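Local coordinates for protein 2-hydroxyhepta-2,4-diene-1,7-dioate isomerase (Mycobacterium abscessus, PDB 3RR6) that is of unknown function but, as a member of the fumarylacetoacetate hydrolase family, probably acts as a metal-dependent isomerase or acetylpyruvate hydrolase, at residues Ala60-Ser65 / Pro176-Asp181; Lys66-Gly71 / Ile91-Asn96; Glu120-Ile125 / Gly143-Asn148; Glu188-Val193 / Ser247-Gly252; Ala212-Val217 / Asp227-Gly232. All coordinates share one frame; numbering follows the deposited sequence.

Interaction 1. Residues Ala60-Ser65 / Pro176-Asp181. With EDO (1,2-ethanediol), chain P.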
# COMPACT_ATOMS: atom_id res chain seq x y z
N ALA A 60 -7.55 -1.88 7.78
CA ALA A 60 -6.83 -2.20 6.56
C ALA A 60 -7.83 -2.81 5.58
O ALA A 60 -8.69 -3.59 6.00
CB ALA A 60 -5.69 -3.18 6.82
N PRO A 61 -7.75 -2.44 4.29
CA PRO A 61 -8.88 -2.75 3.39
C PRO A 61 -8.98 -4.18 2.85
O PRO A 61 -9.94 -4.49 2.16
CB PRO A 61 -8.66 -1.77 2.23
CG PRO A 61 -7.20 -1.50 2.24
CD PRO A 61 -6.83 -1.45 3.69
N ILE A 62 -7.99 -5.01 3.15
CA ILE A 62 -7.96 -6.37 2.61
C ILE A 62 -7.18 -7.27 3.56
O ILE A 62 -6.31 -6.79 4.30
CB ILE A 62 -7.32 -6.36 1.19
CG1 ILE A 62 -7.75 -7.57 0.38
CG2 ILE A 62 -5.81 -6.24 1.29
CD1 ILE A 62 -9.07 -7.40 -0.30
N LEU A 63 -7.50 -8.56 3.55
CA LEU A 63 -6.74 -9.57 4.24
C LEU A 63 -5.75 -10.18 3.23
O LEU A 63 -6.15 -10.95 2.35
CB LEU A 63 -7.68 -10.65 4.79
CG LEU A 63 -8.72 -10.14 5.80
CD1 LEU A 63 -9.64 -11.30 6.22
CD2 LEU A 63 -8.02 -9.51 6.98
N ALA A 64 -4.49 -9.76 3.33
CA ALA A 64 -3.44 -10.18 2.40
C ALA A 64 -2.69 -11.38 2.93
O ALA A 64 -2.34 -11.41 4.11
CB ALA A 64 -2.44 -9.02 2.17
N SER A 65 -2.41 -12.35 2.07
CA SER A 65 -1.58 -13.49 2.49
C SER A 65 -0.11 -13.08 2.61
O SER A 65 0.60 -13.57 3.47
CB SER A 65 -1.75 -14.71 1.58
OG SER A 65 -0.91 -14.68 0.45
N PRO A 176 -6.73 4.08 2.57
CA PRO A 176 -7.93 3.84 3.40
C PRO A 176 -8.94 2.86 2.79
O PRO A 176 -9.83 2.37 3.50
CB PRO A 176 -8.55 5.23 3.50
CG PRO A 176 -8.17 5.87 2.23
CD PRO A 176 -6.78 5.41 1.94
N TRP A 177 -8.81 2.62 1.50
CA TRP A 177 -9.72 1.77 0.74
C TRP A 177 -9.08 1.45 -0.59
O TRP A 177 -8.07 2.06 -0.97
CB TRP A 177 -11.09 2.45 0.52
CG TRP A 177 -11.01 3.89 0.14
CD1 TRP A 177 -10.45 4.42 -0.99
CD2 TRP A 177 -11.50 5.00 0.90
NE1 TRP A 177 -10.55 5.80 -0.97
CE2 TRP A 177 -11.20 6.18 0.17
CE3 TRP A 177 -12.17 5.12 2.13
CZ2 TRP A 177 -11.54 7.45 0.64
CZ3 TRP A 177 -12.52 6.40 2.58
CH2 TRP A 177 -12.19 7.54 1.84
N ILE A 178 -9.68 0.51 -1.31
CA ILE A 178 -9.18 0.05 -2.60
C ILE A 178 -10.06 0.60 -3.70
O ILE A 178 -11.26 0.36 -3.70
CB ILE A 178 -9.18 -1.49 -2.64
CG1 ILE A 178 -8.21 -2.04 -1.60
CG2 ILE A 178 -8.82 -2.01 -4.04
CD1 ILE A 178 -8.47 -3.50 -1.23
N VAL A 179 -9.47 1.32 -4.65
CA VAL A 179 -10.23 1.90 -5.78
C VAL A 179 -10.11 0.97 -6.97
O VAL A 179 -9.00 0.67 -7.41
CB VAL A 179 -9.72 3.31 -6.13
CG1 VAL A 179 -10.57 3.92 -7.26
CG2 VAL A 179 -9.76 4.20 -4.90
N THR A 180 -11.24 0.50 -7.48
CA THR A 180 -11.23 -0.54 -8.51
C THR A 180 -11.27 -0.04 -9.95
O THR A 180 -11.02 -0.84 -10.85
CB THR A 180 -12.42 -1.49 -8.35
OG1 THR A 180 -13.63 -0.75 -8.58
CG2 THR A 180 -12.42 -2.12 -6.98
N ASP A 181 -11.58 1.23 -10.17
CA ASP A 181 -11.70 1.75 -11.55
C ASP A 181 -10.63 2.78 -11.92
O ASP A 181 -10.83 3.63 -12.80
CB ASP A 181 -13.12 2.29 -11.80
CG ASP A 181 -13.54 3.38 -10.80
OD1 ASP A 181 -12.93 3.53 -9.72
OD2 ASP A 181 -14.53 4.09 -11.11
C1 EDO P . -11.18 -8.99 2.07
O1 EDO P . -9.94 -9.70 2.20
C2 EDO P . -12.05 -9.62 0.98
O2 EDO P . -12.99 -10.54 1.57
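Pro61 and Ile62 receive the end of the Ile178 side chain, and the close packing of this contact gathers around that one methyl. Ile178 holds CG1 anti to its own carbonyl carbon (chi1 -65°) and stays nearly extended beyond it, which carries CD1 across to the loop. CD1 lies 3.9 Å from Pro61 CB and also 3.9 Å from Ile62 CB, so it rests where the proline ring and the branched carbon of the next residue adjoin. The Ile178 chain runs at a slant to the ring, with its CG1 3.9 Å from Pro61 CB. Ile178 CD1 also stands 3.8 Å from Pro61 O, a buried carbonyl oxygen with no hydrogen-bond partner in the model. No hydrogen bond joins the segments. Residues 60-65 belong to the loop between strands 57-58 and 67-70, whereas Ile178 lies on strand 172-179, where the chain turns a corner at cis-linked Pro176. Beyond the corner this strand pairs with strand 6-12 through Ile178 and Leu7. Trp177 turns the other way. Pro176 CG sits 3.6 Å above the plane of its indole, over the centre, and NE1 donates to Ile253 O. The loop becomes looser and more open toward Leu63, an exposed residue. Here the partner is an ethanediol, probably from the crystallisation liquor: Leu63 N donates to its O1 over 3.0 Å in a nearly straight bond (170°). Ile62 CD1 approaches that oxygen at 3.5 Å, making one end of the Ile62 side chain a wall for the solvent molecule while its CB touches Ile178.

Interaction 2. Residues Lys66-Gly71 / Ile91-Asn96; sequences KVVAMG and IFIKPN
Ala69 and Phe92 form the tightest apolar meeting of this antiparallel strand pair, whose strands 67-70 and 91-94 are joined by a long irregular loop. Phe92 CG stands between its backbone N and carbonyl carbon (chi1 44°), which folds the ring back over the opposite strand. Its CE2 comes to 3.2 Å from Ala69 CB, a tight approach, shorter than usual for two carbons, and Ala69 O lies 3.6 Å above one ring face, off toward the rim. Beyond the pair the ring meets Trp162, with the two planes at about 80°. The face carrying Val68, Met70 and Ile91 is packed by helix 210-220. There Ile91 touches its cross-strand partner and a diagonal neighbour: CG2 lies 4.0 Å from Met70 SD and CB 4.2 Å from Val68 CG1. Farther along, Val67 and Lys94 share the face of Ala69 and Phe92, their CB atoms 4.0 Å apart. The Lys94 chain then bends and leads away, and NZ forms a salt bridge with Asp149 as well as hydrogen bonds to Lys166 O and Phe171 O. Lys66 likewise reaches outside the pair, its ammonium paired with Asp227. Between the backbones, Ala69 exchanges two bonds with Phe92, and Lys94 N donates to Val67 O at 2.8 Å. The return bond at this end, Val67 N to Lys94 O, is weak, stretched to 3.3 Å and bent to 146°.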
# COMPACT_ATOMS: atom_id res chain seq x y z
N LYS A 66 0.32 -12.16 1.75
CA LYS A 66 1.67 -11.63 1.78
C LYS A 66 1.67 -10.24 1.18
O LYS A 66 0.75 -9.88 0.44
CB LYS A 66 2.66 -12.53 1.05
CG LYS A 66 2.37 -12.77 -0.43
CD LYS A 66 3.40 -13.71 -1.05
CE LYS A 66 3.03 -14.23 -2.44
NZ LYS A 66 1.77 -15.03 -2.48
N VAL A 67 2.70 -9.47 1.54
CA VAL A 67 2.97 -8.16 0.96
C VAL A 67 4.34 -8.27 0.28
O VAL A 67 5.34 -8.60 0.92
CB VAL A 67 3.02 -7.04 2.03
CG1 VAL A 67 3.38 -5.70 1.39
CG2 VAL A 67 1.69 -6.96 2.80
N VAL A 68 4.37 -8.03 -1.02
CA VAL A 68 5.61 -7.98 -1.77
C VAL A 68 5.86 -6.50 -2.04
O VAL A 68 4.92 -5.73 -2.20
CB VAL A 68 5.51 -8.79 -3.08
CG1 VAL A 68 6.85 -8.82 -3.81
CG2 VAL A 68 5.04 -10.21 -2.79
N ALA A 69 7.12 -6.10 -2.03
CA ALA A 69 7.46 -4.69 -2.21
C ALA A 69 8.67 -4.52 -3.12
O ALA A 69 9.57 -5.36 -3.14
CB ALA A 69 7.73 -4.02 -0.87
N MET A 70 8.62 -3.45 -3.91
CA MET A 70 9.74 -3.05 -4.76
C MET A 70 10.70 -2.14 -4.00
O MET A 70 10.27 -1.29 -3.23
CB MET A 70 9.20 -2.25 -5.95
CG MET A 70 8.38 -3.06 -6.94
SD MET A 70 9.38 -4.07 -8.04
CE MET A 70 10.17 -2.75 -9.00
N GLY A 71 11.99 -2.27 -4.27
CA GLY A 71 12.93 -1.23 -3.84
C GLY A 71 12.78 -0.01 -4.73
O GLY A 71 12.50 -0.15 -5.90
N ILE A 91 13.01 -7.12 -5.18
CA ILE A 91 11.78 -7.30 -4.39
C ILE A 91 12.09 -7.85 -3.01
O ILE A 91 13.14 -8.44 -2.78
CB ILE A 91 10.75 -8.21 -5.10
CG1 ILE A 91 11.29 -9.63 -5.29
CG2 ILE A 91 10.36 -7.58 -6.44
CD1 ILE A 91 10.25 -10.65 -5.78
N PHE A 92 11.17 -7.63 -2.09
CA PHE A 92 11.25 -8.23 -0.75
C PHE A 92 9.85 -8.42 -0.23
O PHE A 92 8.88 -7.98 -0.87
CB PHE A 92 12.08 -7.36 0.19
CG PHE A 92 11.76 -5.91 0.09
CD1 PHE A 92 12.41 -5.12 -0.85
CD2 PHE A 92 10.80 -5.34 0.91
CE1 PHE A 92 12.12 -3.78 -0.97
CE2 PHE A 92 10.50 -3.98 0.79
CZ PHE A 92 11.16 -3.22 -0.15
N ILE A 93 9.74 -9.15 0.87
CA ILE A 93 8.44 -9.45 1.45
C ILE A 93 8.31 -8.85 2.84
O ILE A 93 9.25 -8.90 3.64
CB ILE A 93 8.19 -10.97 1.52
CG1 ILE A 93 7.95 -11.51 0.12
CG2 ILE A 93 7.00 -11.30 2.43
CD1 ILE A 93 8.06 -13.01 0.01
N LYS A 94 7.14 -8.28 3.09
CA LYS A 94 6.73 -7.87 4.42
C LYS A 94 5.67 -8.86 4.88
O LYS A 94 4.79 -9.22 4.11
CB LYS A 94 6.19 -6.44 4.41
CG LYS A 94 7.27 -5.40 4.08
CD LYS A 94 6.69 -4.02 3.74
CE LYS A 94 6.21 -3.23 4.93
NZ LYS A 94 7.31 -2.49 5.67
N PRO A 95 5.76 -9.33 6.13
CA PRO A 95 4.75 -10.27 6.60
C PRO A 95 3.39 -9.60 6.77
O PRO A 95 3.34 -8.39 7.04
CB PRO A 95 5.30 -10.71 7.95
CG PRO A 95 6.07 -9.55 8.44
CD PRO A 95 6.69 -8.93 7.20
N ASN A 96 2.30 -10.35 6.65
CA ASN A 96 0.98 -9.73 6.79
C ASN A 96 0.69 -9.26 8.22
O ASN A 96 -0.20 -8.45 8.44
CB ASN A 96 -0.15 -10.60 6.21
CG ASN A 96 -0.37 -11.90 6.96
OD1 ASN A 96 0.18 -12.13 8.04
ND2 ASN A 96 -1.21 -12.78 6.39

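Interaction 3. Residues Glu120-Ile125 / Gly143-Asn148; sequences ELAIVI and GYTIGN
Glu120-Ile125 and Gly143-Asn148 run antiparallel with a strong twist, their directions 134° apart and their axes 4.5 Å apart at closest, and the hydrogen-bonded pairs are Glu120 with Gly147, Ala122 with Thr145, and Val124 with Gly143. Five of these backbone bonds are of ordinary length, Thr145 N to Ala122 O for instance 2.9 Å, but Gly143 N to Val124 O is weak. Among the side chains, Tyr144 lies alongside Ile123, both pointing the same way, with Tyr144 CE1 4.0 Å from Ile123 CG1. Leu121, two residues before Ile123, crosses toward the base of the tyrosine, its CD1 lying 4.0 Å from Tyr144 CB. Strands 115-125 and 141-152 are central to the β-roll expected of the fumarylacetoacetate hydrolase family, and in relatives carboxylates from strands of this region hold the active-site metal. On the other face Thr145 places its methyl against two apolar neighbours, CG2 being 3.7 Å from Ala122 CB and 4.0 Å from Val124 CG2. Its OG1, anti to the backbone N (chi1 -166°), turns from them and is hydrogen-bonded to Trp177 O on strand 172-179, which satisfies a buried hydroxyl. Glu120 begins on this face too, but its chain extends away from Gly147 and OE1 accepts from Gly232 N. Ile146 sits across the sheet from these residues, with CG2 3.7 Å from Glu120 O, and packs on Val248 and Ile250 of strand 245-250.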
# COMPACT_ATOMS: atom_id res chain seq x y z
N GLU A 120 3.89 4.77 -0.78
CA GLU A 120 3.83 3.94 -2.00
C GLU A 120 2.41 3.71 -2.50
O GLU A 120 1.47 3.61 -1.72
CB GLU A 120 4.50 2.58 -1.76
CG GLU A 120 5.79 2.67 -0.97
CD GLU A 120 6.82 1.61 -1.25
OE1 GLU A 120 6.56 0.67 -2.02
OE2 GLU A 120 7.95 1.78 -0.73
N LEU A 121 2.28 3.60 -3.82
CA LEU A 121 1.08 3.04 -4.44
C LEU A 121 1.08 1.53 -4.23
O LEU A 121 2.10 0.86 -4.49
CB LEU A 121 1.06 3.34 -5.94
CG LEU A 121 -0.10 2.72 -6.72
CD1 LEU A 121 -1.41 3.41 -6.39
CD2 LEU A 121 0.17 2.78 -8.24
N ALA A 122 -0.05 0.99 -3.77
CA ALA A 122 -0.20 -0.44 -3.51
C ALA A 122 -1.14 -1.10 -4.51
O ALA A 122 -2.27 -0.66 -4.67
CB ALA A 122 -0.72 -0.67 -2.08
N ILE A 123 -0.66 -2.15 -5.16
CA ILE A 123 -1.48 -3.00 -6.02
C ILE A 123 -2.13 -4.08 -5.16
O ILE A 123 -1.46 -4.70 -4.34
CB ILE A 123 -0.59 -3.73 -7.04
CG1 ILE A 123 0.17 -2.76 -7.94
CG2 ILE A 123 -1.40 -4.71 -7.91
CD1 ILE A 123 1.35 -3.43 -8.64
N VAL A 124 -3.43 -4.30 -5.33
CA VAL A 124 -4.11 -5.41 -4.67
C VAL A 124 -4.54 -6.42 -5.74
O VAL A 124 -5.30 -6.09 -6.65
CB VAL A 124 -5.32 -4.97 -3.83
CG1 VAL A 124 -5.91 -6.18 -3.09
CG2 VAL A 124 -4.92 -3.85 -2.84
N ILE A 125 -4.04 -7.65 -5.60
CA ILE A 125 -4.33 -8.75 -6.54
C ILE A 125 -5.75 -9.28 -6.32
O ILE A 125 -6.22 -9.37 -5.19
CB ILE A 125 -3.28 -9.88 -6.37
CG1 ILE A 125 -1.88 -9.34 -6.70
CG2 ILE A 125 -3.63 -11.13 -7.18
CD1 ILE A 125 -1.65 -8.93 -8.14
N GLY A 143 -7.66 -3.70 -7.53
CA GLY A 143 -7.58 -2.26 -7.54
C GLY A 143 -6.36 -1.78 -6.79
O GLY A 143 -5.41 -2.55 -6.57
N TYR A 144 -6.39 -0.51 -6.40
CA TYR A 144 -5.20 0.17 -5.86
C TYR A 144 -5.53 0.82 -4.54
O TYR A 144 -6.64 1.32 -4.34
CB TYR A 144 -4.68 1.23 -6.84
CG TYR A 144 -4.32 0.62 -8.16
CD1 TYR A 144 -3.08 0.04 -8.37
CD2 TYR A 144 -5.27 0.53 -9.17
CE1 TYR A 144 -2.77 -0.57 -9.56
CE2 TYR A 144 -4.96 -0.09 -10.38
CZ TYR A 144 -3.72 -0.65 -10.56
OH TYR A 144 -3.42 -1.27 -11.75
N THR A 145 -4.56 0.79 -3.64
CA THR A 145 -4.68 1.49 -2.36
C THR A 145 -3.34 2.17 -2.06
O THR A 145 -2.48 2.29 -2.94
CB THR A 145 -5.20 0.54 -1.24
OG1 THR A 145 -5.60 1.32 -0.09
CG2 THR A 145 -4.17 -0.51 -0.81
N ILE A 146 -3.18 2.66 -0.83
CA ILE A 146 -1.96 3.36 -0.42
C ILE A 146 -1.25 2.50 0.62
O ILE A 146 -1.90 1.83 1.43
CB ILE A 146 -2.27 4.75 0.17
CG1 ILE A 146 -3.27 5.48 -0.71
CG2 ILE A 146 -0.97 5.56 0.34
CD1 ILE A 146 -3.69 6.84 -0.17
N GLY A 147 0.07 2.52 0.58
CA GLY A 147 0.89 1.86 1.60
C GLY A 147 1.99 2.76 2.11
O GLY A 147 2.31 3.78 1.50
N ASN A 148 2.57 2.38 3.24
CA ASN A 148 3.74 3.04 3.81
C ASN A 148 4.73 1.94 4.18
O ASN A 148 4.49 1.17 5.11
CB ASN A 148 3.31 3.87 5.02
CG ASN A 148 4.37 4.84 5.53
OD1 ASN A 148 5.54 4.75 5.18
ND2 ASN A 148 3.95 5.77 6.39

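Interaction 4. Residues Glu188-Val193 / Ser247-Gly252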
# COMPACT_ATOMS: atom_id res chain seq x y z
N GLU A 188 -0.48 11.68 -8.78
CA GLU A 188 0.39 12.28 -7.76
C GLU A 188 0.42 11.44 -6.50
O GLU A 188 -0.62 10.93 -6.05
CB GLU A 188 -0.04 13.71 -7.39
CG GLU A 188 1.01 14.39 -6.49
CD GLU A 188 0.58 15.73 -5.91
OE1 GLU A 188 0.95 16.75 -6.50
OE2 GLU A 188 -0.08 15.75 -4.84
N ILE A 189 1.61 11.30 -5.93
CA ILE A 189 1.80 10.66 -4.64
C ILE A 189 2.59 11.62 -3.76
O ILE A 189 3.58 12.20 -4.22
CB ILE A 189 2.51 9.28 -4.78
CG1 ILE A 189 2.78 8.66 -3.40
CG2 ILE A 189 3.82 9.38 -5.58
CD1 ILE A 189 3.15 7.20 -3.48
N ARG A 190 2.15 11.83 -2.53
CA ARG A 190 2.89 12.71 -1.63
C ARG A 190 2.85 12.23 -0.19
O ARG A 190 1.87 11.62 0.24
CB ARG A 190 2.40 14.16 -1.77
CG ARG A 190 1.29 14.56 -0.88
CD ARG A 190 1.12 16.08 -0.87
NE ARG A 190 -0.05 16.41 -0.07
CZ ARG A 190 -1.30 16.37 -0.50
NH1 ARG A 190 -1.60 16.05 -1.75
NH2 ARG A 190 -2.28 16.68 0.34
N THR A 191 3.93 12.48 0.54
CA THR A 191 4.03 12.08 1.94
C THR A 191 4.26 13.33 2.78
O THR A 191 5.11 14.15 2.42
CB THR A 191 5.20 11.13 2.17
OG1 THR A 191 5.03 9.97 1.34
CG2 THR A 191 5.29 10.70 3.64
N GLU A 192 3.49 13.46 3.86
CA GLU A 192 3.63 14.57 4.79
C GLU A 192 3.93 14.06 6.20
O GLU A 192 3.39 13.05 6.62
CB GLU A 192 2.36 15.44 4.82
CG GLU A 192 2.01 16.10 3.51
CD GLU A 192 0.76 16.98 3.58
OE1 GLU A 192 0.20 17.14 4.69
OE2 GLU A 192 0.36 17.52 2.53
N VAL A 193 4.80 14.77 6.91
CA VAL A 193 5.04 14.52 8.33
C VAL A 193 4.70 15.82 9.05
O VAL A 193 5.30 16.86 8.79
CB VAL A 193 6.49 14.10 8.60
CG1 VAL A 193 6.75 13.97 10.11
CG2 VAL A 193 6.81 12.80 7.87
N SER A 247 1.38 11.00 6.82
CA SER A 247 0.31 10.70 5.90
C SER A 247 0.84 10.56 4.48
O SER A 247 1.83 11.20 4.11
CB SER A 247 -0.77 11.77 5.94
OG SER A 247 -0.33 12.99 5.38
N VAL A 248 0.19 9.70 3.72
CA VAL A 248 0.51 9.49 2.33
C VAL A 248 -0.77 9.70 1.55
O VAL A 248 -1.80 9.10 1.86
CB VAL A 248 1.06 8.06 2.07
CG1 VAL A 248 1.48 7.89 0.62
CG2 VAL A 248 2.25 7.75 3.01
N THR A 249 -0.72 10.57 0.54
CA THR A 249 -1.89 10.91 -0.25
C THR A 249 -1.62 10.53 -1.71
O THR A 249 -0.56 10.83 -2.27
CB THR A 249 -2.21 12.42 -0.13
OG1 THR A 249 -2.48 12.74 1.25
CG2 THR A 249 -3.40 12.80 -1.00
N ILE A 250 -2.57 9.82 -2.32
CA ILE A 250 -2.46 9.48 -3.73
C ILE A 250 -3.70 9.98 -4.47
O ILE A 250 -4.84 9.71 -4.07
CB ILE A 250 -2.26 7.96 -3.97
CG1 ILE A 250 -0.96 7.50 -3.31
CG2 ILE A 250 -2.23 7.63 -5.48
CD1 ILE A 250 -0.61 6.03 -3.52
N GLU A 251 -3.45 10.72 -5.54
CA GLU A 251 -4.48 11.23 -6.43
C GLU A 251 -5.42 10.11 -6.85
O GLU A 251 -4.98 9.04 -7.29
CB GLU A 251 -3.80 11.85 -7.66
CG GLU A 251 -4.75 12.45 -8.67
CD GLU A 251 -4.04 13.05 -9.87
OE1 GLU A 251 -2.79 13.01 -9.92
OE2 GLU A 251 -4.74 13.57 -10.77
N GLY A 252 -6.72 10.35 -6.69
CA GLY A 252 -7.75 9.39 -7.08
C GLY A 252 -8.05 8.32 -6.05
O GLY A 252 -8.96 7.50 -6.26
O HOH W 1 -1.24 13.46 -3.92
O HOH W 2 -1.11 15.29 6.84
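Ile189 and Ile250 face each other in an antiparallel strand pair within a five-stranded mixed sheet, where strand 188-193 separates strand 245-250 from strand 196-202. Their side chains lie side by side, CG1 to CG1 at 3.9 Å, and together with Val248 they form the buried face, where Ile250 and Val248 rest on Ile146. Thr191 continues this face, with OG1 3.9 Å from Val248 CG2 and hydrogen-bonded to Gln199. The opposite face is polar and partly open to solvent. Arg190 runs out extended beside Thr249, whose CB lies 4.0 Å above the guanidinium plane, toward its rim. The edge of that flat group is held by two acids of its own strand: NE donates to Glu192 OE2 at 2.9 Å in a nearly straight bond (169°), and NH1 makes a weak, 3.5 Å bond to Glu188 OE2. Glu188 OE1 is salt-bridged to Arg200. The two carboxylates, approaching from different ends, probably fix the rotation of the guanidinium and offset its charge. Waters extend the network over the strands: one lies between Glu188 OE2 and Thr249 O, the other links Glu192 OE1 and Ser247 OG. At the end of the pair Glu251 is bonded twice to one residue, its N to Glu188 O and its OE1 from Glu188 N at 2.9 Å. Glu251 CG is anti to its backbone N (chi1 -179°), which lets the extended chain bring OE1 to that N-H through its anti lone pair; Arg202 holds the same oxygen. A mostly aliphatic inner face and an acid-base-acid row outside along strand 188-193 are typical of an amphipathic antiparallel strand pair.

Interaction 5. Residues Ala212-Val217 / Asp227-Gly232; sequences AIVEWV and DVILTG
Ile213 and Ile229 meet with no flat group at the interface: neither a ring face nor a ring edge enters it, and the aromatic side chain of this helix segment, Trp216, lies against Ser88, Pro89 and Ile91 instead. What joins helix 210-220 to strand 228-230 is branched aliphatic contact. Ile213 CG2 and Ile229 CG2 touch at 3.5 Å, a close methyl-to-methyl approach, as the two side chains slide past each other in opposite directions. Both CG2 branches are anti to their own backbone N. The other arm of Ile213 meets Thr231 at about a right angle, with CD1 3.7 Å from Thr231 CG2. Thr231 can present this methyl because OG1 takes the crowded position (chi1 59°), where it is hydrogen-bonded to Leu121 O. Ile229 CD1 lies 4.2 Å from Val214 CG2 and, one helical turn past Ile213, 4.3 Å from Val217 CB. The helix thus packs across one face of the strand, at 118° between their directions and with axes 10.2 Å apart. No hydrogen bond crosses, so fit and exclusion of water carry the contact, while the threonine hydroxyl is satisfied by the neighbouring strand 115-125.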
# COMPACT_ATOMS: atom_id res chain seq x y z
N ALA A 212 4.75 -4.26 -15.44
CA ALA A 212 6.10 -4.81 -15.34
C ALA A 212 6.35 -5.42 -13.97
O ALA A 212 6.98 -6.46 -13.85
CB ALA A 212 7.13 -3.71 -15.63
N ILE A 213 5.83 -4.76 -12.93
CA ILE A 213 5.95 -5.25 -11.56
C ILE A 213 5.22 -6.57 -11.38
O ILE A 213 5.77 -7.51 -10.83
CB ILE A 213 5.43 -4.20 -10.56
CG1 ILE A 213 6.32 -2.97 -10.57
CG2 ILE A 213 5.37 -4.80 -9.13
CD1 ILE A 213 5.73 -1.78 -9.81
N VAL A 214 3.97 -6.62 -11.83
CA VAL A 214 3.19 -7.87 -11.73
C VAL A 214 3.85 -8.98 -12.55
O VAL A 214 3.94 -10.13 -12.10
CB VAL A 214 1.73 -7.65 -12.14
CG1 VAL A 214 0.97 -8.98 -12.27
CG2 VAL A 214 1.05 -6.73 -11.14
N GLU A 215 4.36 -8.65 -13.73
CA GLU A 215 5.09 -9.64 -14.53
C GLU A 215 6.31 -10.22 -13.78
O GLU A 215 6.50 -11.44 -13.74
CB GLU A 215 5.53 -9.05 -15.88
CG GLU A 215 6.17 -10.07 -16.81
CD GLU A 215 6.54 -9.49 -18.15
OE1 GLU A 215 5.64 -9.09 -18.90
OE2 GLU A 215 7.75 -9.45 -18.47
N TRP A 216 7.10 -9.34 -13.17
CA TRP A 216 8.29 -9.79 -12.45
C TRP A 216 7.92 -10.64 -11.24
O TRP A 216 8.45 -11.75 -11.07
CB TRP A 216 9.13 -8.59 -12.02
CG TRP A 216 10.43 -8.94 -11.35
CD1 TRP A 216 10.65 -9.06 -10.01
CD2 TRP A 216 11.69 -9.18 -11.99
NE1 TRP A 216 11.97 -9.37 -9.77
CE2 TRP A 216 12.63 -9.45 -10.97
CE3 TRP A 216 12.12 -9.19 -13.32
CZ2 TRP A 216 13.97 -9.72 -11.24
CZ3 TRP A 216 13.44 -9.47 -13.59
CH2 TRP A 216 14.35 -9.74 -12.55
N VAL A 217 7.03 -10.12 -10.40
CA VAL A 217 6.69 -10.81 -9.14
C VAL A 217 6.00 -12.14 -9.44
O VAL A 217 6.33 -13.15 -8.83
CB VAL A 217 5.84 -9.94 -8.23
CG1 VAL A 217 5.40 -10.74 -6.99
CG2 VAL A 217 6.61 -8.69 -7.82
N ASP A 227 -3.45 -10.47 -2.08
CA ASP A 227 -2.04 -10.13 -1.96
C ASP A 227 -1.80 -8.67 -2.37
O ASP A 227 -2.47 -8.14 -3.26
CB ASP A 227 -1.16 -11.06 -2.79
CG ASP A 227 -0.95 -12.42 -2.16
OD1 ASP A 227 -1.38 -12.63 -1.00
OD2 ASP A 227 -0.36 -13.28 -2.84
N VAL A 228 -0.83 -8.05 -1.73
CA VAL A 228 -0.49 -6.66 -1.95
C VAL A 228 0.91 -6.57 -2.52
O VAL A 228 1.82 -7.24 -2.03
CB VAL A 228 -0.58 -5.87 -0.64
CG1 VAL A 228 -0.05 -4.45 -0.81
CG2 VAL A 228 -2.02 -5.84 -0.14
N ILE A 229 1.09 -5.74 -3.55
CA ILE A 229 2.42 -5.41 -4.06
C ILE A 229 2.63 -3.90 -3.95
O ILE A 229 1.92 -3.11 -4.58
CB ILE A 229 2.65 -5.83 -5.53
CG1 ILE A 229 2.33 -7.31 -5.73
CG2 ILE A 229 4.11 -5.52 -5.91
CD1 ILE A 229 2.30 -7.73 -7.22
N LEU A 230 3.60 -3.50 -3.12
CA LEU A 230 3.96 -2.08 -3.00
C LEU A 230 4.92 -1.74 -4.12
O LEU A 230 5.89 -2.46 -4.36
CB LEU A 230 4.61 -1.81 -1.64
CG LEU A 230 3.79 -2.18 -0.41
CD1 LEU A 230 4.53 -1.77 0.85
CD2 LEU A 230 2.41 -1.51 -0.45
N THR A 231 4.66 -0.64 -4.82
CA THR A 231 5.34 -0.37 -6.09
C THR A 231 6.61 0.48 -6.03
O THR A 231 7.19 0.79 -7.06
CB THR A 231 4.36 0.26 -7.09
OG1 THR A 231 3.86 1.49 -6.56
CG2 THR A 231 3.20 -0.70 -7.40
N GLY A 232 7.05 0.82 -4.82
CA GLY A 232 8.28 1.60 -4.61
C GLY A 232 7.97 2.99 -4.08
O GLY A 232 6.82 3.35 -3.85

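In the fold
Along the chain, interactions 2 and 3 fall inside the loop closed by interaction 1, and interaction 5 inside that closed by interaction 4. Interaction 3 lies nearest the centre of the chain, its centre about 7 Å from that of interaction 1. Strand 228-230 runs between strands 67-70 and 115-125, so interactions 2, 3 and 5 share neighbouring strands, with helix 210-220 over one face. Interaction 4 belongs to a second sheet, which packs on strands 115-125 and 141-152, and its centre is about 20 Å from that of interaction 2. Interaction 1 ties the 60-65 loop to strand 172-179. Together they join central strands, helix and second sheet, consistent with the fumarylacetoacetate hydrolase fold.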